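Local structure of GTP pyrophosphokinase YjbM (5DEC) at residues Val24-Val29 with Tyr132-Val137; Ile47-Gly52 with Arg150-Asn155; Ile85-Gln88 with Asp92-Ile95; Glu98-Arg103 with Val145-Arg150; Ala158-Ser163 with Leu178-Ala183. The protein makes the alarmone (p)ppGpp by transferring pyrophosphate from ATP to the 3' position of GDP or GTP, working as an allosterically activated homotetramer. One frame throughout, in Å; residues are numbered along the deposited sequence.

Contact 1 (Val24-Val29 with Tyr132-Val137)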
# COMPACT_ATOMS: atom_id res chain seq x y z
N VAL B 24 14.60 -0.46 4.29
CA VAL B 24 13.46 -1.15 4.91
C VAL B 24 12.33 -1.41 3.92
O VAL B 24 11.80 -2.52 3.85
CB VAL B 24 12.95 -0.34 6.13
CG1 VAL B 24 11.61 -0.90 6.63
CG2 VAL B 24 14.00 -0.39 7.24
N GLU B 25 11.96 -0.41 3.11
CA GLU B 25 10.87 -0.66 2.15
C GLU B 25 11.24 -1.71 1.09
O GLU B 25 10.37 -2.50 0.63
CB GLU B 25 10.46 0.64 1.43
CG GLU B 25 9.80 1.68 2.33
CD GLU B 25 8.70 1.09 3.22
OE1 GLU B 25 7.80 0.38 2.72
OE2 GLU B 25 8.72 1.35 4.43
N GLU B 26 12.49 -1.71 0.66
CA GLU B 26 12.92 -2.70 -0.33
C GLU B 26 12.90 -4.10 0.27
O GLU B 26 12.40 -5.03 -0.34
CB GLU B 26 14.31 -2.36 -0.88
CG GLU B 26 14.28 -1.08 -1.75
CD GLU B 26 15.60 -0.76 -2.43
OE1 GLU B 26 16.49 -1.65 -2.50
OE2 GLU B 26 15.74 0.39 -2.90
N LEU B 27 13.43 -4.24 1.48
CA LEU B 27 13.45 -5.52 2.15
C LEU B 27 12.06 -6.01 2.54
O LEU B 27 11.81 -7.21 2.54
CB LEU B 27 14.36 -5.45 3.38
CG LEU B 27 15.85 -5.53 3.04
CD1 LEU B 27 16.67 -5.13 4.27
CD2 LEU B 27 16.22 -6.93 2.57
N LYS B 28 11.15 -5.10 2.87
CA LYS B 28 9.77 -5.52 3.14
C LYS B 28 9.14 -6.21 1.95
O LYS B 28 8.54 -7.28 2.09
CB LYS B 28 8.89 -4.33 3.56
CG LYS B 28 9.04 -4.03 5.05
CD LYS B 28 8.50 -2.65 5.41
CE LYS B 28 7.02 -2.50 5.13
NZ LYS B 28 6.59 -1.16 5.64
N VAL B 29 9.25 -5.61 0.77
CA VAL B 29 8.62 -6.21 -0.40
C VAL B 29 9.29 -7.54 -0.75
O VAL B 29 8.62 -8.51 -1.17
CB VAL B 29 8.67 -5.25 -1.61
CG1 VAL B 29 8.17 -5.95 -2.88
CG2 VAL B 29 7.85 -4.05 -1.32
N TYR B 132 23.02 -4.30 3.62
CA TYR B 132 22.20 -4.17 2.42
C TYR B 132 22.81 -3.13 1.47
O TYR B 132 22.93 -1.96 1.85
CB TYR B 132 20.74 -3.78 2.78
CG TYR B 132 19.80 -3.79 1.59
CD1 TYR B 132 19.34 -4.99 1.07
CD2 TYR B 132 19.38 -2.62 0.99
CE1 TYR B 132 18.48 -5.03 -0.01
CE2 TYR B 132 18.53 -2.64 -0.11
CZ TYR B 132 18.08 -3.86 -0.61
OH TYR B 132 17.24 -3.93 -1.69
N PRO B 133 23.18 -3.56 0.24
CA PRO B 133 23.83 -2.70 -0.77
C PRO B 133 22.81 -1.84 -1.51
O PRO B 133 22.44 -2.13 -2.65
CB PRO B 133 24.48 -3.71 -1.72
CG PRO B 133 23.53 -4.88 -1.67
CD PRO B 133 23.02 -4.94 -0.24
N LEU B 134 22.38 -0.77 -0.85
CA LEU B 134 21.38 0.15 -1.39
C LEU B 134 21.90 0.96 -2.59
O LEU B 134 22.96 1.60 -2.51
CB LEU B 134 20.91 1.08 -0.28
CG LEU B 134 19.79 2.06 -0.60
CD1 LEU B 134 18.49 1.32 -0.81
CD2 LEU B 134 19.67 3.04 0.53
N GLN B 135 21.17 0.90 -3.70
CA GLN B 135 21.47 1.71 -4.87
C GLN B 135 20.89 3.10 -4.67
O GLN B 135 19.68 3.25 -4.49
CB GLN B 135 20.91 1.07 -6.14
CG GLN B 135 21.32 -0.38 -6.32
CD GLN B 135 22.81 -0.54 -6.35
OE1 GLN B 135 23.47 -0.06 -7.26
NE2 GLN B 135 23.36 -1.20 -5.33
N THR B 136 21.75 4.12 -4.70
CA THR B 136 21.30 5.50 -4.50
C THR B 136 21.57 6.33 -5.74
O THR B 136 22.12 5.83 -6.72
CB THR B 136 22.00 6.17 -3.30
OG1 THR B 136 23.39 6.35 -3.61
CG2 THR B 136 21.86 5.30 -2.05
N VAL B 137 21.22 7.60 -5.68
CA VAL B 137 21.45 8.50 -6.81
C VAL B 137 22.94 8.69 -7.04
O VAL B 137 23.40 8.82 -8.18
CB VAL B 137 20.75 9.86 -6.58
CG1 VAL B 137 21.14 10.86 -7.65
CG2 VAL B 137 19.25 9.67 -6.53
O HOH W 1 18.77 -0.84 -3.99
O HOH W 2 17.32 1.70 -4.58

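Contact 2 (Ile47-Gly52 with Arg150-Asn155)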
# COMPACT_ATOMS: atom_id res chain seq x y z
N ILE B 47 6.46 -17.99 6.75
CA ILE B 47 6.28 -16.61 7.18
C ILE B 47 4.80 -16.26 7.23
O ILE B 47 4.06 -16.44 6.27
CB ILE B 47 7.01 -15.63 6.25
CG1 ILE B 47 8.52 -15.82 6.36
CG2 ILE B 47 6.59 -14.19 6.56
CD1 ILE B 47 9.31 -14.89 5.45
N GLU B 48 4.37 -15.73 8.37
CA GLU B 48 2.99 -15.33 8.50
C GLU B 48 2.85 -13.85 8.08
O GLU B 48 2.02 -13.52 7.23
CB GLU B 48 2.52 -15.56 9.94
CG GLU B 48 1.04 -15.53 10.12
CD GLU B 48 0.37 -16.79 9.61
OE1 GLU B 48 1.06 -17.66 9.01
OE2 GLU B 48 -0.85 -16.92 9.82
N PHE B 49 3.65 -12.96 8.65
CA PHE B 49 3.72 -11.60 8.11
C PHE B 49 5.04 -10.91 8.46
O PHE B 49 5.87 -11.45 9.21
CB PHE B 49 2.53 -10.74 8.59
CG PHE B 49 2.52 -10.46 10.07
CD1 PHE B 49 2.00 -11.38 10.97
CD2 PHE B 49 2.98 -9.24 10.55
CE1 PHE B 49 1.96 -11.09 12.34
CE2 PHE B 49 2.96 -8.94 11.93
CZ PHE B 49 2.45 -9.88 12.82
N VAL B 50 5.24 -9.74 7.86
CA VAL B 50 6.51 -9.02 7.94
C VAL B 50 6.26 -7.56 8.26
O VAL B 50 5.43 -6.94 7.63
CB VAL B 50 7.28 -9.11 6.60
CG1 VAL B 50 8.61 -8.39 6.70
CG2 VAL B 50 7.49 -10.56 6.20
N THR B 51 6.96 -7.01 9.25
CA THR B 51 6.88 -5.58 9.52
C THR B 51 8.27 -4.97 9.47
O THR B 51 9.27 -5.68 9.61
CB THR B 51 6.28 -5.27 10.91
OG1 THR B 51 7.21 -5.66 11.94
CG2 THR B 51 4.95 -5.99 11.10
N GLY B 52 8.32 -3.66 9.31
CA GLY B 52 9.59 -2.96 9.30
C GLY B 52 9.44 -1.54 9.81
O GLY B 52 8.37 -0.94 9.73
N ARG B 150 10.55 -14.25 14.82
CA ARG B 150 9.81 -14.56 16.04
C ARG B 150 8.59 -15.38 15.72
O ARG B 150 8.01 -15.21 14.66
CB ARG B 150 9.32 -13.28 16.74
CG ARG B 150 10.38 -12.28 17.12
CD ARG B 150 9.70 -11.00 17.59
NE ARG B 150 10.62 -10.10 18.27
CZ ARG B 150 10.25 -8.94 18.79
NH1 ARG B 150 8.98 -8.55 18.72
NH2 ARG B 150 11.14 -8.18 19.42
N THR B 151 8.15 -16.24 16.64
CA THR B 151 6.81 -16.79 16.48
C THR B 151 5.81 -15.70 16.83
O THR B 151 6.18 -14.68 17.42
CB THR B 151 6.52 -18.03 17.37
OG1 THR B 151 6.69 -17.67 18.75
CG2 THR B 151 7.49 -19.18 17.04
N LEU B 152 4.56 -15.92 16.45
CA LEU B 152 3.47 -15.02 16.79
C LEU B 152 3.38 -14.78 18.30
O LEU B 152 3.19 -13.65 18.75
CB LEU B 152 2.14 -15.58 16.25
CG LEU B 152 2.01 -15.70 14.72
CD1 LEU B 152 0.77 -16.52 14.29
CD2 LEU B 152 1.98 -14.33 14.09
N ALA B 153 3.51 -15.86 19.07
CA ALA B 153 3.38 -15.79 20.52
C ALA B 153 4.55 -15.04 21.16
O ALA B 153 4.35 -14.24 22.08
CB ALA B 153 3.27 -17.20 21.10
N MET B 154 5.77 -15.30 20.68
CA MET B 154 6.96 -14.53 21.06
C MET B 154 6.77 -13.04 20.76
O MET B 154 7.15 -12.17 21.55
CB MET B 154 8.19 -15.02 20.29
CG MET B 154 8.65 -16.41 20.64
SD MET B 154 9.73 -17.11 19.37
CE MET B 154 10.98 -15.94 19.14
N ASN B 155 6.26 -12.75 19.58
CA ASN B 155 6.09 -11.36 19.18
C ASN B 155 5.06 -10.68 20.08
O ASN B 155 5.23 -9.52 20.49
CB ASN B 155 5.66 -11.26 17.71
CG ASN B 155 5.56 -9.81 17.24
OD1 ASN B 155 6.53 -9.06 17.34
ND2 ASN B 155 4.42 -9.44 16.68

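Contact 3 (Ile85-Gln88 with Asp92-Ile95)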
# COMPACT_ATOMS: atom_id res chain seq x y z
N ILE B 85 10.12 -10.59 11.26
CA ILE B 85 9.48 -11.65 10.50
C ILE B 85 8.77 -12.53 11.53
O ILE B 85 9.41 -13.05 12.43
CB ILE B 85 10.50 -12.48 9.69
CG1 ILE B 85 11.28 -11.58 8.71
CG2 ILE B 85 9.80 -13.59 8.95
CD1 ILE B 85 12.42 -12.34 7.95
N MET B 86 7.45 -12.68 11.38
CA MET B 86 6.65 -13.48 12.32
C MET B 86 6.30 -14.82 11.69
O MET B 86 5.83 -14.85 10.55
CB MET B 86 5.37 -12.74 12.72
CG MET B 86 5.48 -12.03 14.06
SD MET B 86 6.80 -10.80 14.11
CE MET B 86 6.18 -9.56 13.00
N CYS B 87 6.52 -15.90 12.43
CA CYS B 87 6.26 -17.25 11.94
C CYS B 87 5.23 -17.95 12.82
O CYS B 87 5.16 -17.69 14.01
CB CYS B 87 7.56 -18.06 11.93
SG CYS B 87 8.96 -17.22 11.15
N GLN B 88 4.48 -18.88 12.24
CA GLN B 88 3.49 -19.66 12.98
C GLN B 88 4.11 -20.64 13.95
O GLN B 88 3.67 -20.74 15.10
CB GLN B 88 2.62 -20.40 11.99
CG GLN B 88 1.29 -20.82 12.49
CD GLN B 88 0.34 -21.10 11.35
OE1 GLN B 88 0.57 -21.99 10.55
NE2 GLN B 88 -0.71 -20.30 11.24
N ASP B 92 9.55 -23.05 11.88
CA ASP B 92 9.58 -22.12 10.76
C ASP B 92 10.76 -21.17 10.86
O ASP B 92 11.23 -20.67 9.84
CB ASP B 92 8.29 -21.31 10.68
CG ASP B 92 7.12 -22.14 10.22
OD1 ASP B 92 7.37 -23.13 9.50
OD2 ASP B 92 5.97 -21.79 10.57
N ILE B 93 11.22 -20.91 12.08
CA ILE B 93 12.29 -19.94 12.27
C ILE B 93 13.60 -20.40 11.64
O ILE B 93 14.25 -19.64 10.93
CB ILE B 93 12.47 -19.64 13.76
CG1 ILE B 93 11.22 -18.92 14.27
CG2 ILE B 93 13.69 -18.75 14.00
CD1 ILE B 93 11.21 -18.71 15.74
N GLN B 94 13.95 -21.67 11.83
CA GLN B 94 15.16 -22.22 11.23
C GLN B 94 15.06 -22.18 9.71
O GLN B 94 16.05 -21.93 9.03
CB GLN B 94 15.40 -23.65 11.73
CG GLN B 94 16.69 -24.29 11.21
CD GLN B 94 17.94 -23.53 11.63
OE1 GLN B 94 17.99 -22.91 12.69
NE2 GLN B 94 18.96 -23.56 10.77
N ILE B 95 13.86 -22.42 9.18
CA ILE B 95 13.64 -22.39 7.74
C ILE B 95 13.87 -20.98 7.19
O ILE B 95 14.59 -20.82 6.20
CB ILE B 95 12.21 -22.87 7.40
CG1 ILE B 95 12.08 -24.37 7.69
CG2 ILE B 95 11.89 -22.59 5.94
CD1 ILE B 95 10.69 -24.92 7.51
O HOH W 3 4.28 -19.21 9.36

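Contact 4 (Glu98-Arg103 with Val145-Arg150)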
# COMPACT_ATOMS: atom_id res chain seq x y z
N GLU B 98 17.57 -20.04 7.23
CA GLU B 98 18.32 -20.64 6.14
C GLU B 98 18.04 -19.96 4.82
O GLU B 98 18.95 -19.80 4.00
CB GLU B 98 18.03 -22.14 6.08
CG GLU B 98 18.73 -22.84 7.22
CD GLU B 98 18.34 -24.30 7.37
OE1 GLU B 98 17.44 -24.77 6.64
OE2 GLU B 98 18.96 -24.98 8.22
N MET B 99 16.79 -19.55 4.60
CA MET B 99 16.50 -18.76 3.42
C MET B 99 17.31 -17.47 3.41
O MET B 99 17.87 -17.10 2.37
CB MET B 99 14.99 -18.42 3.34
CG MET B 99 14.14 -19.62 2.97
SD MET B 99 12.40 -19.21 2.75
CE MET B 99 11.93 -18.69 4.38
N LEU B 100 17.38 -16.79 4.55
CA LEU B 100 18.07 -15.49 4.59
C LEU B 100 19.57 -15.66 4.35
O LEU B 100 20.20 -14.85 3.68
CB LEU B 100 17.82 -14.77 5.92
CG LEU B 100 16.35 -14.38 6.18
CD1 LEU B 100 16.20 -13.70 7.51
CD2 LEU B 100 15.86 -13.44 5.11
N PHE B 101 20.13 -16.72 4.92
CA PHE B 101 21.56 -16.98 4.75
C PHE B 101 21.92 -17.27 3.28
O PHE B 101 23.05 -17.00 2.86
CB PHE B 101 21.98 -18.13 5.65
CG PHE B 101 22.34 -17.69 7.05
CD1 PHE B 101 23.55 -17.08 7.30
CD2 PHE B 101 21.48 -17.90 8.10
CE1 PHE B 101 23.90 -16.67 8.58
CE2 PHE B 101 21.81 -17.49 9.39
CZ PHE B 101 23.02 -16.88 9.63
N ALA B 102 20.97 -17.78 2.52
CA ALA B 102 21.19 -18.13 1.11
C ALA B 102 20.98 -16.97 0.12
O ALA B 102 21.36 -17.07 -1.04
CB ALA B 102 20.30 -19.29 0.72
N ARG B 103 20.35 -15.89 0.57
CA ARG B 103 20.06 -14.81 -0.36
C ARG B 103 21.35 -14.10 -0.78
O ARG B 103 22.25 -13.88 0.02
CB ARG B 103 19.07 -13.81 0.27
CG ARG B 103 17.64 -14.34 0.40
CD ARG B 103 16.71 -13.24 0.94
NE ARG B 103 16.48 -12.21 -0.07
CZ ARG B 103 15.41 -12.18 -0.85
NH1 ARG B 103 14.46 -13.10 -0.73
NH2 ARG B 103 15.26 -11.19 -1.73
N VAL B 145 20.94 -3.42 8.61
CA VAL B 145 19.53 -3.64 8.88
C VAL B 145 19.40 -4.82 9.83
O VAL B 145 19.91 -5.91 9.53
CB VAL B 145 18.72 -3.95 7.61
CG1 VAL B 145 17.25 -4.11 7.95
CG2 VAL B 145 18.94 -2.84 6.53
N GLU B 146 18.73 -4.62 10.95
CA GLU B 146 18.48 -5.73 11.87
C GLU B 146 17.23 -6.49 11.43
O GLU B 146 16.20 -5.89 11.15
CB GLU B 146 18.30 -5.25 13.30
CG GLU B 146 18.02 -6.39 14.27
CD GLU B 146 17.60 -5.88 15.64
OE1 GLU B 146 16.39 -5.61 15.82
OE2 GLU B 146 18.47 -5.72 16.52
N ILE B 147 17.32 -7.81 11.36
CA ILE B 147 16.15 -8.62 11.05
C ILE B 147 15.91 -9.56 12.24
O ILE B 147 16.78 -10.34 12.59
CB ILE B 147 16.33 -9.48 9.79
CG1 ILE B 147 16.69 -8.62 8.57
CG2 ILE B 147 15.05 -10.30 9.53
CD1 ILE B 147 16.87 -9.43 7.30
N GLN B 148 14.75 -9.46 12.87
CA GLN B 148 14.39 -10.42 13.92
C GLN B 148 13.38 -11.43 13.41
O GLN B 148 12.54 -11.09 12.58
CB GLN B 148 13.82 -9.72 15.15
CG GLN B 148 14.71 -8.67 15.78
CD GLN B 148 14.20 -8.25 17.15
OE1 GLN B 148 13.51 -9.02 17.83
NE2 GLN B 148 14.49 -7.02 17.54
N ILE B 149 13.49 -12.67 13.86
CA ILE B 149 12.54 -13.70 13.48
C ILE B 149 11.88 -14.23 14.78
O ILE B 149 12.58 -14.59 15.71
CB ILE B 149 13.23 -14.84 12.72
CG1 ILE B 149 14.23 -14.25 11.70
CG2 ILE B 149 12.18 -15.77 12.04
CD1 ILE B 149 15.05 -15.32 11.01
N ARG B 150 10.55 -14.25 14.82
CA ARG B 150 9.81 -14.56 16.04
C ARG B 150 8.59 -15.38 15.72
O ARG B 150 8.01 -15.21 14.66
CB ARG B 150 9.32 -13.28 16.74
CG ARG B 150 10.38 -12.28 17.12
CD ARG B 150 9.70 -11.00 17.59
NE ARG B 150 10.62 -10.10 18.27
CZ ARG B 150 10.25 -8.94 18.79
NH1 ARG B 150 8.98 -8.55 18.72
NH2 ARG B 150 11.14 -8.18 19.42

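Contact 5 (Ala158-Ser163 with Leu178-Ala183)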
# COMPACT_ATOMS: atom_id res chain seq x y z
N ALA B 158 6.72 -10.05 23.51
CA ALA B 158 7.73 -8.99 23.44
C ALA B 158 7.12 -7.61 23.28
O ALA B 158 7.67 -6.61 23.77
CB ALA B 158 8.72 -9.27 22.30
N THR B 159 6.00 -7.55 22.57
CA THR B 159 5.30 -6.29 22.36
C THR B 159 4.75 -5.76 23.68
O THR B 159 4.81 -4.55 23.96
CB THR B 159 4.17 -6.45 21.32
OG1 THR B 159 4.76 -6.83 20.06
CG2 THR B 159 3.36 -5.16 21.15
N ILE B 160 4.19 -6.66 24.48
CA ILE B 160 3.68 -6.28 25.80
C ILE B 160 4.81 -5.84 26.71
O ILE B 160 4.71 -4.81 27.40
CB ILE B 160 2.93 -7.45 26.48
CG1 ILE B 160 1.69 -7.86 25.68
CG2 ILE B 160 2.52 -7.07 27.90
CD1 ILE B 160 0.68 -6.76 25.52
N GLU B 161 5.90 -6.61 26.73
CA GLU B 161 7.04 -6.22 27.55
C GLU B 161 7.58 -4.84 27.16
O GLU B 161 7.99 -4.04 28.02
CB GLU B 161 8.17 -7.24 27.45
CG GLU B 161 9.41 -6.73 28.20
CD GLU B 161 10.66 -7.51 27.90
OE1 GLU B 161 11.18 -8.17 28.82
OE2 GLU B 161 11.10 -7.48 26.73
N HIS B 162 7.63 -4.57 25.86
CA HIS B 162 8.16 -3.30 25.38
C HIS B 162 7.28 -2.16 25.87
O HIS B 162 7.78 -1.15 26.39
CB HIS B 162 8.26 -3.26 23.84
CG HIS B 162 8.86 -1.99 23.32
ND1 HIS B 162 10.22 -1.75 23.33
CD2 HIS B 162 8.29 -0.86 22.84
CE1 HIS B 162 10.46 -0.55 22.84
NE2 HIS B 162 9.31 0.02 22.55
N SER B 163 5.97 -2.34 25.75
CA SER B 163 4.99 -1.35 26.20
C SER B 163 5.08 -1.09 27.70
O SER B 163 4.96 0.04 28.16
CB SER B 163 3.57 -1.79 25.84
OG SER B 163 3.39 -1.67 24.43
N LEU B 178 6.58 -10.19 37.80
CA LEU B 178 6.35 -11.61 38.06
C LEU B 178 5.33 -12.19 37.07
O LEU B 178 5.55 -13.26 36.49
CB LEU B 178 5.89 -11.82 39.51
CG LEU B 178 6.95 -11.55 40.58
CD1 LEU B 178 6.43 -11.83 42.00
CD2 LEU B 178 8.23 -12.34 40.29
N ARG B 179 4.24 -11.46 36.86
CA ARG B 179 3.20 -11.90 35.91
C ARG B 179 3.65 -11.90 34.45
O ARG B 179 3.25 -12.77 33.66
CB ARG B 179 1.99 -11.00 36.11
CG ARG B 179 1.34 -11.33 37.48
CD ARG B 179 0.15 -10.43 37.81
NE ARG B 179 -0.75 -11.06 38.76
CZ ARG B 179 -0.67 -10.95 40.08
NH1 ARG B 179 0.34 -10.28 40.63
NH2 ARG B 179 -1.57 -11.56 40.84
N LEU B 180 4.47 -10.91 34.10
CA LEU B 180 5.07 -10.84 32.77
C LEU B 180 5.93 -12.05 32.52
O LEU B 180 5.93 -12.61 31.43
CB LEU B 180 5.91 -9.57 32.64
CG LEU B 180 6.37 -9.15 31.26
CD1 LEU B 180 5.21 -9.03 30.32
CD2 LEU B 180 7.18 -7.85 31.36
N GLN B 181 6.67 -12.46 33.56
CA GLN B 181 7.48 -13.66 33.46
C GLN B 181 6.58 -14.89 33.31
O GLN B 181 6.88 -15.79 32.51
CB GLN B 181 8.40 -13.79 34.69
CG GLN B 181 9.00 -15.17 34.89
CD GLN B 181 10.01 -15.55 33.82
OE1 GLN B 181 10.68 -14.70 33.26
NE2 GLN B 181 10.14 -16.85 33.56
N ARG B 182 5.46 -14.95 34.04
CA ARG B 182 4.53 -16.07 33.83
C ARG B 182 3.95 -16.09 32.42
O ARG B 182 3.74 -17.17 31.83
CB ARG B 182 3.33 -16.06 34.80
CG ARG B 182 3.61 -16.41 36.24
CD ARG B 182 2.29 -16.96 36.85
NE ARG B 182 2.65 -17.92 37.90
CZ ARG B 182 2.42 -19.23 37.89
NH1 ARG B 182 1.74 -19.84 36.92
NH2 ARG B 182 2.84 -19.92 38.93
N ALA B 183 3.68 -14.90 31.88
CA ALA B 183 3.14 -14.83 30.53
C ALA B 183 4.16 -15.35 29.52
O ALA B 183 3.77 -15.99 28.53
CB ALA B 183 2.71 -13.38 30.17

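Contact 1 (Val24-Val29 with Tyr132-Val137)
Glu-26 reaches from helix 11-38 to the phenol of Tyr-132 on strand 126-136, the two side chains crossing at about a right angle with carboxylate and ring planes 75° apart. Tyr-132 OH donates to Glu-26 OE1 over 2.5 Å; OE1 receives it on the lone pair that points away from OE2, and lies at the ring edge, in its plane. Leu-27 runs past the same ring in the opposite direction, CG over one face and CD2 3.9 Å from Tyr-132 CE1. A chi1 of -173° turns the Tyr-132 ring away from its own N and over to the helix. Glu-26 OE2 rests 3.6 Å from Leu-134 CD1, so the carboxylate also has an apolar neighbour. One water joins OE1 to Gln-135 N, tying the acid to the strand backbone; a second lies between OE2 and Gln-135 O and probably bridges them. A phenylalanine in place of Tyr-132 would probably keep much of the packing on Leu-27 but leave Glu-26 OE1 without its phenolic donor. Lys-30 of the second subunit adds a weak hydrogen bond to Tyr-132 OH and a long, weak ion pair to Glu-26, and the buried carboxylate, held by the hydroxyl, Gln-22 and water, is probably ionised.

Contact 2 (Ile47-Gly52 with Arg150-Asn155)
Apolar contact carries most of this meeting: Leu-152, in the first turn of helix 152-167, brings CD2 to 3.7 Å from Phe-49 CE1. The methyl approaches the ring obliquely. Phe-49 holds CG between its backbone N and carbonyl carbon (chi1 66°), which swings the ring toward the helix, and Leu-152 CD2 also lies 4.3 Å from Glu-48 CG. Leu-152 also packs on Phe-156 of the third subunit.

Asn-155 ND2 only approaches the ring, 4.4 Å from Phe-49 CZ and oblique to it. The other end of that amide is occupied: Asn-155 OD1 accepts from Arg-150 NH1 over 2.9 Å, in the carbonyl plane and close to the guanidinium plane. This bond joins Arg-150, near the end of strand 139-151, to the first turn of the helix and helps fix how the amide is turned.

Side-chain capping starts the helix. Thr-151 sits at the N-cap and its OG1 accepts from Met-154 N over 3.2 Å, while Thr-151 N gives a weak bond back to Met-154 SD.

Glu-48 and Phe-49 both face Met-86 in a classic beta bulge on an outer strand, and Thr-151 with Met-154 makes a capping box. Glu-48, Phe-49 and Asn-155 belong to the allosteric site where pppGpp binds between neighbouring subunits, so bulge and helix start together contribute to that site.

Contact 3 (Ile85-Gln88 with Asp92-Ile95)
Several groups grip Asp-92 OD2. A water that accepts from Gln-88 N over 2.9 Å gives a weak bond to OD2, and the same oxygen accepts from Phe-89 N and from His-44 NE2. The direct approach of Gln-88 N to Asp-92 OD2 is longer, 3.7 Å, so the water does the bridging. The other oxygen, OD1, is held in a salt bridge to Arg-198, which probably favours the charged form of this buried acid.

Nearer the backbone, the contact is apolar. Cys-87 CB and Asp-92 CB meet at 3.6 Å, both bonds from CA aimed across at the other segment. Cys-87 carries SG anti to its carbonyl carbon (chi1 -48°), and from there the sulfur comes to 4.2 Å from Ile-93 CG1. Gln-88 leans its CB against Asp-92 OD2 at 3.9 Å.

Only three residues separate the segments, so the contact fastens the tight turn from strand 81-87 into helix 90-102. The helix then lies over the sheet: Ile-93 also packs on Ile-149 and Thr-151 of strand 139-151, Cys-87 also reaches Val-96 farther along the helix, and through Arg-198 the turn is joined to the long helix 174-202.

Contact 4 (Glu98-Arg103 with Val145-Arg150)
Leu-100 of helix 90-102 sends a single methyl, CD1, across to two isoleucines of strand 139-151. It stands 4.0 Å from Ile-149 CD1 and 4.1 Å from Ile-147 CG2, and in both pairs the side chains reach toward each other, tip to tip. The leucine has CG anti to the carbonyl carbon (chi1 -64°) with its chain going on to one methyl in extended form (chi2 179°), which carries CD1 well out from the helix toward the strand.

The two isoleucines answer with different branches. Each places CG1 beside the backbone N and CG2 anti to it, yet Ile-147 offers its short branch, CG2, whereas Ile-149 offers the end of its long one, CD1, reached through an extended chi2 of 174°. Being two apart on the strand, they project from the same face, and the leucine methyl touches both.

Between them Gln-148 points to the other face of the sheet, where the chemistry is polar. Its NE2 donates to Glu-146 OE1 over 2.9 Å, meeting that oxygen from above the carboxylate plane, and its OE1 takes weak bonds from Arg-150 NE and NH2 and is hydrogen-bonded to Ser-125 OG. Glu-146 is the inferred proton acceptor, so this amide is well placed to steady the carboxylate.

Leu-100 packs further on Leu-128 of strand 126-136 and Leu-31 of helix 11-38. The strand is thus two-sided: methyl-to-methyl dispersion, with no charge to direct it, holds the helix against one face, while hydrogen bonds, some weak, probably help order the face that carries the inferred proton acceptor.

Contact 5 (Ala158-Ser163 with Leu178-Ala183)
Leu-180 swings CG opposite its backbone N (chi1 -168°) and, with chi2 at 55°, spreads its two methyls toward helix 152-167, one for each of two neighbouring residues. Glu-161 also sets CG anti to N (chi1 174°) and runs extended beyond it, which puts its aliphatic stem across the leucine while the acid end travels on.

Leu-180 CD2 sits 4.0 Å from Glu-161 CG and 4.1 Å from Glu-161 CB, the two side chains crossing at about a right angle. The other methyl, CD1, comes to 4.1 Å from Ile-160 CG2. Ile-160 points its CB at the second helix, but its long branch then turns off, so the touching falls to the CG2 branch.

The carboxylate of Glu-161 finds its partners beyond both helix segments: OE1 accepts from Ser-121 OG and makes a salt bridge to Lys-119. The residue is therefore apolar along its stem and anchored at its acid end. Leu-180 also touches Leu-164 and Ile-172, and its carbonyl oxygen accepts from Trp-157 NE1.

This is apolar helix-to-helix packing between helix 152-167 and the long helix 174-202. Ala-158 to His-162 belong to the site for the pppGpp product, as do Lys-119 and Ser-121, so the leucine backs the turn of helix that carries part of the product-binding pocket.

From the N terminus, helix 11-38 is first fixed by contact 1, whose loop runs to strand 126-136. Contact 2 opens at the edge strand 49-54 inside that loop but closes later, at the end of strand 139-151, so the two cross. Contact 3 closes a very short loop from strand 81-87 into helix 90-102 and nests within both. Contact 4 begins farther along that helix, follows contact 3 in series, nests in contact 2 and crosses contact 1. Contacts 2 and 4 share Arg-150. The first four gather helices around one mixed sheet, and contact 5, in series after the rest, adds the C-terminal helix pair 152-167 and 174-202.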